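PDB 4CIT: vanadium-dependent haloperoxidase from Zobellia galactanivorans, which probably catalyses the vanadate-dependent oxidation of halides, iodide above all, by hydrogen peroxide, as a bacterial iodoperoxidase of the PAP2 superfamily. Local coordinates for residues A[242-247]-A[347-352]; A[95-100]-A[160-165]. All coordinates share one frame; numbering follows the deposited sequence.

Contact 1 (A[242-247]-A[347-352])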
ATOM      1  N   GLU A 242      26.196   2.768 -13.130  1.00 11.51           N
ATOM      2  CA  GLU A 242      26.015   2.160 -11.832  1.00 11.05           C
ATOM      3  C   GLU A 242      25.070   0.922 -11.861  1.00  9.97           C
ATOM      4  O   GLU A 242      25.407  -0.050 -11.381  1.00 10.79           O
ATOM      5  CB  GLU A 242      25.552   3.231 -10.816  1.00 13.40           C
ATOM      6  CG  GLU A 242      25.388   2.566  -9.462  1.00 16.33           C
ATOM      7  CD  GLU A 242      24.781   3.395  -8.334  1.00 25.77           C
ATOM      8  OE1 GLU A 242      24.208   4.471  -8.580  1.00 24.47           O
ATOM      9  OE2 GLU A 242      24.846   2.896  -7.150  1.00 32.89           O
ATOM     10  N   VAL A 243      23.880   1.030 -12.441  1.00 10.41           N
ATOM     11  CA  VAL A 243      22.953  -0.055 -12.653  1.00 10.40           C
ATOM     12  C   VAL A 243      23.626  -1.222 -13.316  1.00  9.53           C
ATOM     13  O   VAL A 243      23.521  -2.377 -12.884  1.00  8.38           O
ATOM     14  CB  VAL A 243      21.671   0.396 -13.391  1.00 10.36           C
ATOM     15  CG1 VAL A 243      20.751  -0.829 -13.561  1.00 11.09           C
ATOM     16  CG2 VAL A 243      20.955   1.430 -12.530  1.00 11.39           C
ATOM     17  N   TYR A 244      24.318  -0.900 -14.394  1.00  9.24           N
ATOM     18  CA  TYR A 244      24.999  -1.906 -15.243  1.00 10.53           C
ATOM     19  C   TYR A 244      26.036  -2.646 -14.424  1.00 10.11           C
ATOM     20  O   TYR A 244      26.048  -3.899 -14.362  1.00 11.79           O
ATOM     21  CB  TYR A 244      25.628  -1.168 -16.402  1.00 10.75           C
ATOM     22  CG  TYR A 244      26.382  -2.078 -17.340  1.00 11.47           C
ATOM     23  CD1 TYR A 244      25.725  -2.852 -18.235  1.00 12.33           C
ATOM     24  CD2 TYR A 244      27.751  -2.108 -17.323  1.00 14.72           C
ATOM     25  CE1 TYR A 244      26.393  -3.693 -19.142  1.00 13.98           C
ATOM     26  CE2 TYR A 244      28.440  -2.914 -18.245  1.00 15.34           C
ATOM     27  CZ  TYR A 244      27.733  -3.739 -19.108  1.00 16.26           C
ATOM     28  OH  TYR A 244      28.370  -4.557 -20.032  1.00 19.15           O
ATOM     29  N   ASP A 245      26.871  -1.895 -13.749  1.00 10.74           N
ATOM     30  CA  ASP A 245      28.008  -2.386 -12.949  1.00 11.97           C
ATOM     31  C   ASP A 245      27.587  -3.204 -11.696  1.00 11.82           C
ATOM     32  O   ASP A 245      28.139  -4.266 -11.379  1.00 14.68           O
ATOM     33  CB  ASP A 245      28.977  -1.265 -12.471  1.00 13.44           C
ATOM     34  CG  ASP A 245      29.782  -0.642 -13.618  1.00 17.33           C
ATOM     35  OD1 ASP A 245      29.861  -1.250 -14.729  1.00 16.72           O
ATOM     36  OD2 ASP A 245      30.347   0.452 -13.436  1.00 19.29           O
ATOM     37  N   VAL A 246      26.599  -2.700 -10.955  1.00 10.55           N
ATOM     38  CA  VAL A 246      26.033  -3.469  -9.871  1.00  9.85           C
ATOM     39  C   VAL A 246      25.582  -4.846 -10.303  1.00  9.38           C
ATOM     40  O   VAL A 246      25.781  -5.833  -9.589  1.00 10.28           O
ATOM     41  CB  VAL A 246      24.880  -2.674  -9.167  1.00  9.70           C
ATOM     42  CG1 VAL A 246      24.053  -3.539  -8.197  1.00  9.65           C
ATOM     43  CG2 VAL A 246      25.440  -1.524  -8.457  1.00  9.42           C
ATOM     44  N   ARG A 247      24.823  -4.949 -11.412  1.00  9.74           N
ATOM     45  CA  ARG A 247      24.310  -6.217 -11.873  1.00 10.98           C
ATOM     46  C   ARG A 247      25.479  -7.117 -12.198  1.00 10.96           C
ATOM     47  O   ARG A 247      25.484  -8.311 -11.787  1.00 11.55           O
ATOM     48  CB  ARG A 247      23.410  -5.988 -13.116  1.00 11.89           C
ATOM     49  CG  ARG A 247      22.651  -7.218 -13.489  1.00 13.66           C
ATOM     50  CD  ARG A 247      23.434  -8.224 -14.273  1.00 17.33           C
ATOM     51  NE  ARG A 247      22.499  -9.391 -14.271  1.00 23.08           N
ATOM     52  CZ  ARG A 247      22.433 -10.370 -13.377  1.00 24.45           C
ATOM     53  NH1 ARG A 247      23.300 -10.488 -12.383  1.00 24.29           N
ATOM     54  NH2 ARG A 247      21.529 -11.300 -13.529  1.00 27.17           N
ATOM     55  N   HIS A 347      22.210   0.622 -26.242  1.00 13.75           N
ATOM     56  CA  HIS A 347      23.414   1.427 -26.408  1.00 13.43           C
ATOM     57  C   HIS A 347      24.652   0.896 -25.798  1.00 14.88           C
ATOM     58  O   HIS A 347      25.717   1.410 -26.148  1.00 13.56           O
ATOM     59  CB  HIS A 347      23.164   2.862 -25.916  1.00 15.40           C
ATOM     60  CG  HIS A 347      22.011   3.500 -26.580  1.00 16.38           C
ATOM     61  ND1 HIS A 347      22.093   3.999 -27.871  1.00 20.65           N
ATOM     62  CD2 HIS A 347      20.731   3.699 -26.181  1.00 17.08           C
ATOM     63  CE1 HIS A 347      20.908   4.439 -28.254  1.00 18.88           C
ATOM     64  NE2 HIS A 347      20.067   4.290 -27.238  1.00 16.64           N
ATOM     65  N   ILE A 348      24.594  -0.060 -24.872  1.00 12.49           N
ATOM     66  CA  ILE A 348      25.758  -0.496 -24.161  1.00 12.58           C
ATOM     67  C   ILE A 348      26.108  -1.951 -24.387  1.00 12.88           C
ATOM     68  O   ILE A 348      27.278  -2.276 -24.653  1.00 13.67           O
ATOM     69  CB  ILE A 348      25.596  -0.268 -22.639  1.00 16.62           C
ATOM     70  CG1 ILE A 348      25.233   1.200 -22.368  1.00 21.75           C
ATOM     71  CG2 ILE A 348      26.799  -0.796 -21.883  1.00 17.29           C
ATOM     72  CD1 ILE A 348      26.224   2.233 -22.731  1.00 25.25           C
ATOM     73  N   ASP A 349      25.142  -2.869 -24.173  1.00 11.74           N
ATOM     74  CA  ASP A 349      25.449  -4.308 -24.064  1.00 11.94           C
ATOM     75  C   ASP A 349      24.122  -5.006 -24.387  1.00 12.68           C
ATOM     76  O   ASP A 349      23.179  -4.973 -23.587  1.00 10.83           O
ATOM     77  CB  ASP A 349      25.966  -4.651 -22.679  1.00 13.45           C
ATOM     78  CG  ASP A 349      26.333  -6.121 -22.486  1.00 19.09           C
ATOM     79  OD1 ASP A 349      25.868  -7.013 -23.248  1.00 16.50           O
ATOM     80  OD2 ASP A 349      27.025  -6.382 -21.458  1.00 20.19           O
ATOM     81  N   ASP A 350      24.083  -5.691 -25.534  1.00 10.89           N
ATOM     82  CA  ASP A 350      22.821  -6.329 -25.911  1.00 12.53           C
ATOM     83  C   ASP A 350      22.542  -7.651 -25.191  1.00 13.15           C
ATOM     84  O   ASP A 350      21.398  -8.204 -25.362  1.00 17.13           O
ATOM     85  CB  ASP A 350      22.670  -6.458 -27.427  1.00 12.49           C
ATOM     86  CG  ASP A 350      23.799  -7.264 -28.113  1.00 14.65           C
ATOM     87  OD1 ASP A 350      24.567  -7.897 -27.430  1.00 17.72           O
ATOM     88  OD2 ASP A 350      23.857  -7.297 -29.351  1.00 15.02           O
ATOM     89  N   SER A 351      23.457  -8.142 -24.413  1.00 12.45           N
ATOM     90  CA  SER A 351      23.303  -9.366 -23.639  1.00 14.79           C
ATOM     91  C   SER A 351      22.933  -9.124 -22.132  1.00 14.19           C
ATOM     92  O   SER A 351      22.553 -10.106 -21.416  1.00 15.10           O
ATOM     93  CB  SER A 351      24.592 -10.171 -23.702  1.00 15.62           C
ATOM     94  OG  SER A 351      25.570  -9.613 -22.783  1.00 20.86           O
ATOM     95  N   TRP A 352      22.978  -7.891 -21.689  1.00 12.00           N
ATOM     96  CA  TRP A 352      22.741  -7.629 -20.272  1.00 11.55           C
ATOM     97  C   TRP A 352      21.292  -7.819 -19.899  1.00 12.67           C
ATOM     98  O   TRP A 352      20.380  -7.430 -20.679  1.00 13.32           O
ATOM     99  CB  TRP A 352      23.183  -6.211 -19.965  1.00 12.14           C
ATOM    100  CG  TRP A 352      23.218  -5.759 -18.531  1.00  9.61           C
ATOM    101  CD1 TRP A 352      24.272  -5.794 -17.676  1.00 11.01           C
ATOM    102  CD2 TRP A 352      22.113  -5.216 -17.787  1.00  9.15           C
ATOM    103  NE1 TRP A 352      23.917  -5.165 -16.448  1.00 10.65           N
ATOM    104  CE2 TRP A 352      22.587  -4.840 -16.507  1.00  9.24           C
ATOM    105  CE3 TRP A 352      20.781  -4.936 -18.106  1.00  8.76           C
ATOM    106  CZ2 TRP A 352      21.819  -4.204 -15.592  1.00  9.38           C
ATOM    107  CZ3 TRP A 352      20.018  -4.330 -17.153  1.00  9.48           C
ATOM    108  CH2 TRP A 352      20.538  -3.983 -15.911  1.00  9.82           C
TER
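Trp352 spends its indole N-H on a main-chain oxygen that already sits inside a helix: NE1 reaches O of Tyr244 at 3.2 Å, fairly straight at 159° and on a lone pair in the carbonyl plane. The same two residues also lie against each other as rings. The Tyr244 ring and the five-membered ring of Trp352 are near parallel, 25° between planes, but slid apart with centroids 4.6 Å from each other, so the overlap is slight and the contact is carried by CD1 and CE1 of the tyrosine near CD1 of the indole. Ile348 CG2 lies over a face of the Tyr244 ring, 4.2 Å from its centroid, a CH-pi contact. CG of Tyr244 is anti to the backbone N (chi1 179°); the ring slides past the indole, and its OH donates to the anti lone pair of Asp349 OD2 at 2.7 Å. The other carboxylate oxygen, OD1, takes both N and OG of Ser351, the first closing an Asx turn, so both oxygens are engaged, OD1 by two donors. Arg247 CB packs obliquely where the two indole rings join, 3.4 Å from Trp352 CZ2, and Val243 CG1 meets Trp352 CH2 at 3.9 Å. An alanine in place of Trp352 would probably leave Tyr244 O without this donor and open a gap beside the tyrosine ring and the Arg247 methylenes. The guanidinium of Arg247 is tied by NE to Lys353 O. The contact thus joins helix 235-253 to the loop leaving helix 340-347; Ile344 of that helix touches both Tyr244 and Trp352, while Val243 reaches Met419 on helix 407-420.

Contact 2 (A[95-100]-A[160-165]); sequences TAIPEP and ADHIGE
Residues 95-100 run as an extended, irregular chain past helix residues 160-165, meeting them at His162 and Ile163, and the backbones come closest where Ile97 faces His162, 6.5 Å between their CA atoms. His162 bridges that gap. Its CB bond points toward the loop, with CG anti to the backbone N (chi1 173°), and NE2 of the His162 ring donates to O of Thr95 at 3.1 Å with an N-H...O angle of 154°. The donor stands well above the carbonyl plane, 68° out of it. Thr95 OG1 lies in plane at the edge of the His162 ring, 3.2 Å from His162 CE1. Over one face comes Ile97 CA, 4.2 Å from the His162 ring centroid in a CH-pi contact. This is surface packing in the largely helical architecture of the enzyme, an irregular linker between helices 59-80 and 108-123 laid on helix 146-167. Ile97 uses its CG2 branch twice, touching His162 CD2 at 3.7 Å and Ile163 CD1 at 3.9 Å. On the Pro98 side, ring atom CD rests 3.9 Å from His162 CB. Farther back along helix 146-167, Tyr155 OH is hydrogen-bonded to Pro98 O, and Ile163 turns to Leu119 of helix 108-123 and Ala72 of helix 59-80.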
ATOM      1  N   THR A  95     -17.646  13.196   5.109  1.00 12.16           N
ATOM      2  CA  THR A  95     -18.562  13.668   6.153  1.00 12.27           C
ATOM      3  C   THR A  95     -18.917  12.648   7.201  1.00 11.76           C
ATOM      4  O   THR A  95     -18.564  11.459   7.127  1.00 12.05           O
ATOM      5  CB  THR A  95     -19.908  14.173   5.545  1.00 15.92           C
ATOM      6  OG1 THR A  95     -20.578  13.077   4.914  1.00 15.92           O
ATOM      7  CG2 THR A  95     -19.660  15.371   4.570  1.00 19.02           C
ATOM      8  N   ALA A  96     -19.587  13.122   8.240  1.00 12.04           N
ATOM      9  CA  ALA A  96     -19.867  12.225   9.391  1.00 13.09           C
ATOM     10  C   ALA A  96     -20.691  10.984   9.049  1.00 14.56           C
ATOM     11  O   ALA A  96     -21.746  11.037   8.351  1.00 13.76           O
ATOM     12  CB  ALA A  96     -20.443  13.014  10.549  1.00 15.84           C
ATOM     13  N   ILE A  97     -20.261   9.836   9.582  1.00 12.36           N
ATOM     14  CA  ILE A  97     -21.059   8.594   9.455  1.00 13.66           C
ATOM     15  C   ILE A  97     -22.320   8.669  10.318  1.00 14.06           C
ATOM     16  O   ILE A  97     -22.370   9.420  11.291  1.00 14.37           O
ATOM     17  CB  ILE A  97     -20.313   7.304   9.801  1.00 14.07           C
ATOM     18  CG1 ILE A  97     -19.728   7.304  11.207  1.00 13.07           C
ATOM     19  CG2 ILE A  97     -19.164   6.996   8.756  1.00 16.18           C
ATOM     20  CD1 ILE A  97     -19.438   5.914  11.739  1.00 13.47           C
ATOM     21  N   PRO A  98     -23.301   7.841   9.974  1.00 15.14           N
ATOM     22  CA  PRO A  98     -24.453   7.744  10.824  1.00 18.67           C
ATOM     23  C   PRO A  98     -24.041   7.263  12.190  1.00 16.44           C
ATOM     24  O   PRO A  98     -23.196   6.389  12.274  1.00 14.03           O
ATOM     25  CB  PRO A  98     -25.319   6.647  10.142  1.00 19.69           C
ATOM     26  CG  PRO A  98     -24.797   6.505   8.782  1.00 22.13           C
ATOM     27  CD  PRO A  98     -23.439   7.088   8.718  1.00 17.80           C
ATOM     28  N   GLU A  99     -24.683   7.783  13.243  1.00 17.32           N
ATOM     29  CA  GLU A  99     -24.504   7.286  14.617  1.00 20.15           C
ATOM     30  C   GLU A  99     -25.318   6.005  14.850  1.00 16.25           C
ATOM     31  O   GLU A  99     -26.306   5.834  14.221  1.00 16.53           O
ATOM     32  CB  GLU A  99     -24.981   8.374  15.590  1.00 23.68           C
ATOM     33  CG  GLU A  99     -24.058   9.606  15.619  1.00 31.61           C
ATOM     34  CD  GLU A  99     -22.731   9.408  16.384  1.00 35.04           C
ATOM     35  OE1 GLU A  99     -22.396   8.339  16.969  1.00 37.87           O
ATOM     36  OE2 GLU A  99     -21.950  10.359  16.382  1.00 41.96           O
ATOM     37  N   PRO A 100     -24.932   5.163  15.807  1.00 16.32           N
ATOM     38  CA  PRO A 100     -25.686   3.981  16.065  1.00 16.16           C
ATOM     39  C   PRO A 100     -26.975   4.343  16.831  1.00 15.23           C
ATOM     40  O   PRO A 100     -27.035   5.371  17.544  1.00 16.69           O
ATOM     41  CB  PRO A 100     -24.767   3.172  16.929  1.00 17.23           C
ATOM     42  CG  PRO A 100     -23.830   4.114  17.601  1.00 17.70           C
ATOM     43  CD  PRO A 100     -23.661   5.215  16.590  1.00 18.05           C
ATOM     44  N   ALA A 160     -21.036   1.266   5.880  1.00 10.77           N
ATOM     45  CA  ALA A 160     -20.452   0.912   4.619  1.00 10.66           C
ATOM     46  C   ALA A 160     -21.157   1.597   3.487  1.00 11.48           C
ATOM     47  O   ALA A 160     -20.494   2.026   2.517  1.00 12.92           O
ATOM     48  CB  ALA A 160     -20.508  -0.617   4.387  1.00 11.39           C
ATOM     49  N   ASP A 161     -22.496   1.800   3.560  1.00 11.55           N
ATOM     50  CA  ASP A 161     -23.157   2.468   2.509  1.00 12.92           C
ATOM     51  C   ASP A 161     -22.712   3.924   2.466  1.00 11.95           C
ATOM     52  O   ASP A 161     -22.620   4.498   1.379  1.00 13.49           O
ATOM     53  CB  ASP A 161     -24.710   2.438   2.574  1.00 17.27           C
ATOM     54  CG  ASP A 161     -25.294   1.016   2.289  1.00 21.06           C
ATOM     55  OD1 ASP A 161     -24.643   0.132   1.586  1.00 21.42           O
ATOM     56  OD2 ASP A 161     -26.407   0.782   2.807  1.00 23.26           O
ATOM     57  N   HIS A 162     -22.520   4.541   3.622  1.00 11.58           N
ATOM     58  CA  HIS A 162     -22.137   5.933   3.661  1.00 11.56           C
ATOM     59  C   HIS A 162     -20.760   6.082   3.042  1.00 11.27           C
ATOM     60  O   HIS A 162     -20.487   6.998   2.203  1.00 10.74           O
ATOM     61  CB  HIS A 162     -22.282   6.521   5.073  1.00 13.80           C
ATOM     62  CG  HIS A 162     -21.747   7.921   5.211  1.00 14.46           C
ATOM     63  ND1 HIS A 162     -22.542   9.017   5.018  1.00 15.71           N
ATOM     64  CD2 HIS A 162     -20.522   8.399   5.569  1.00 14.88           C
ATOM     65  CE1 HIS A 162     -21.835  10.123   5.192  1.00 15.66           C
ATOM     66  NE2 HIS A 162     -20.599   9.771   5.553  1.00 15.91           N
ATOM     67  N   ILE A 163     -19.845   5.267   3.541  1.00 10.32           N
ATOM     68  CA  ILE A 163     -18.483   5.333   3.071  1.00 11.98           C
ATOM     69  C   ILE A 163     -18.403   4.967   1.572  1.00 12.43           C
ATOM     70  O   ILE A 163     -17.678   5.652   0.790  1.00 12.38           O
ATOM     71  CB  ILE A 163     -17.582   4.447   3.902  1.00 12.59           C
ATOM     72  CG1 ILE A 163     -17.638   4.944   5.359  1.00 13.28           C
ATOM     73  CG2 ILE A 163     -16.207   4.377   3.241  1.00 12.61           C
ATOM     74  CD1 ILE A 163     -16.944   6.253   5.640  1.00 14.44           C
ATOM     75  N   GLY A 164     -19.237   4.022   1.160  1.00 12.04           N
ATOM     76  CA  GLY A 164     -19.354   3.657  -0.283  1.00 13.35           C
ATOM     77  C   GLY A 164     -19.762   4.827  -1.202  1.00 12.94           C
ATOM     78  O   GLY A 164     -19.221   4.995  -2.278  1.00 13.51           O
ATOM     79  N   GLU A 165     -20.676   5.669  -0.744  1.00 13.24           N
ATOM     80  CA  GLU A 165     -21.078   6.800  -1.512  1.00 14.18           C
ATOM     81  C   GLU A 165     -19.891   7.746  -1.748  1.00 14.00           C
ATOM     82  O   GLU A 165     -19.798   8.274  -2.838  1.00 13.82           O
ATOM     83  CB  GLU A 165     -22.214   7.593  -0.875  1.00 17.74           C
ATOM     84  CG  GLU A 165     -23.502   6.815  -0.966  1.00 26.27           C
ATOM     85  CD  GLU A 165     -24.672   7.514  -0.232  1.00 35.24           C
ATOM     86  OE1 GLU A 165     -24.633   8.761  -0.041  1.00 41.38           O
ATOM     87  OE2 GLU A 165     -25.641   6.788   0.124  1.00 51.47           O
TER

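Contact 1 and contact 2 sit on opposite sides of the chain's centre, their own centres about 53 Å apart and their nearest atoms about 40 Å apart, so neither touches the other. Along the chain they follow in series: the pairing of 95-100 with 160-165 is complete before 242-247 begins. In contact 1 the side chain of Val243 lies about 12 Å from a bound vanadate; the vanadate positions are lined by residues that include His424 and Arg418. In contact 2 the side chain of Ile97 lies about 10 Å from the sodium ion bound at Ala78, Asn81 and Tyr84. Both pack a loop onto a helix, and neither contributes a residue to those sites.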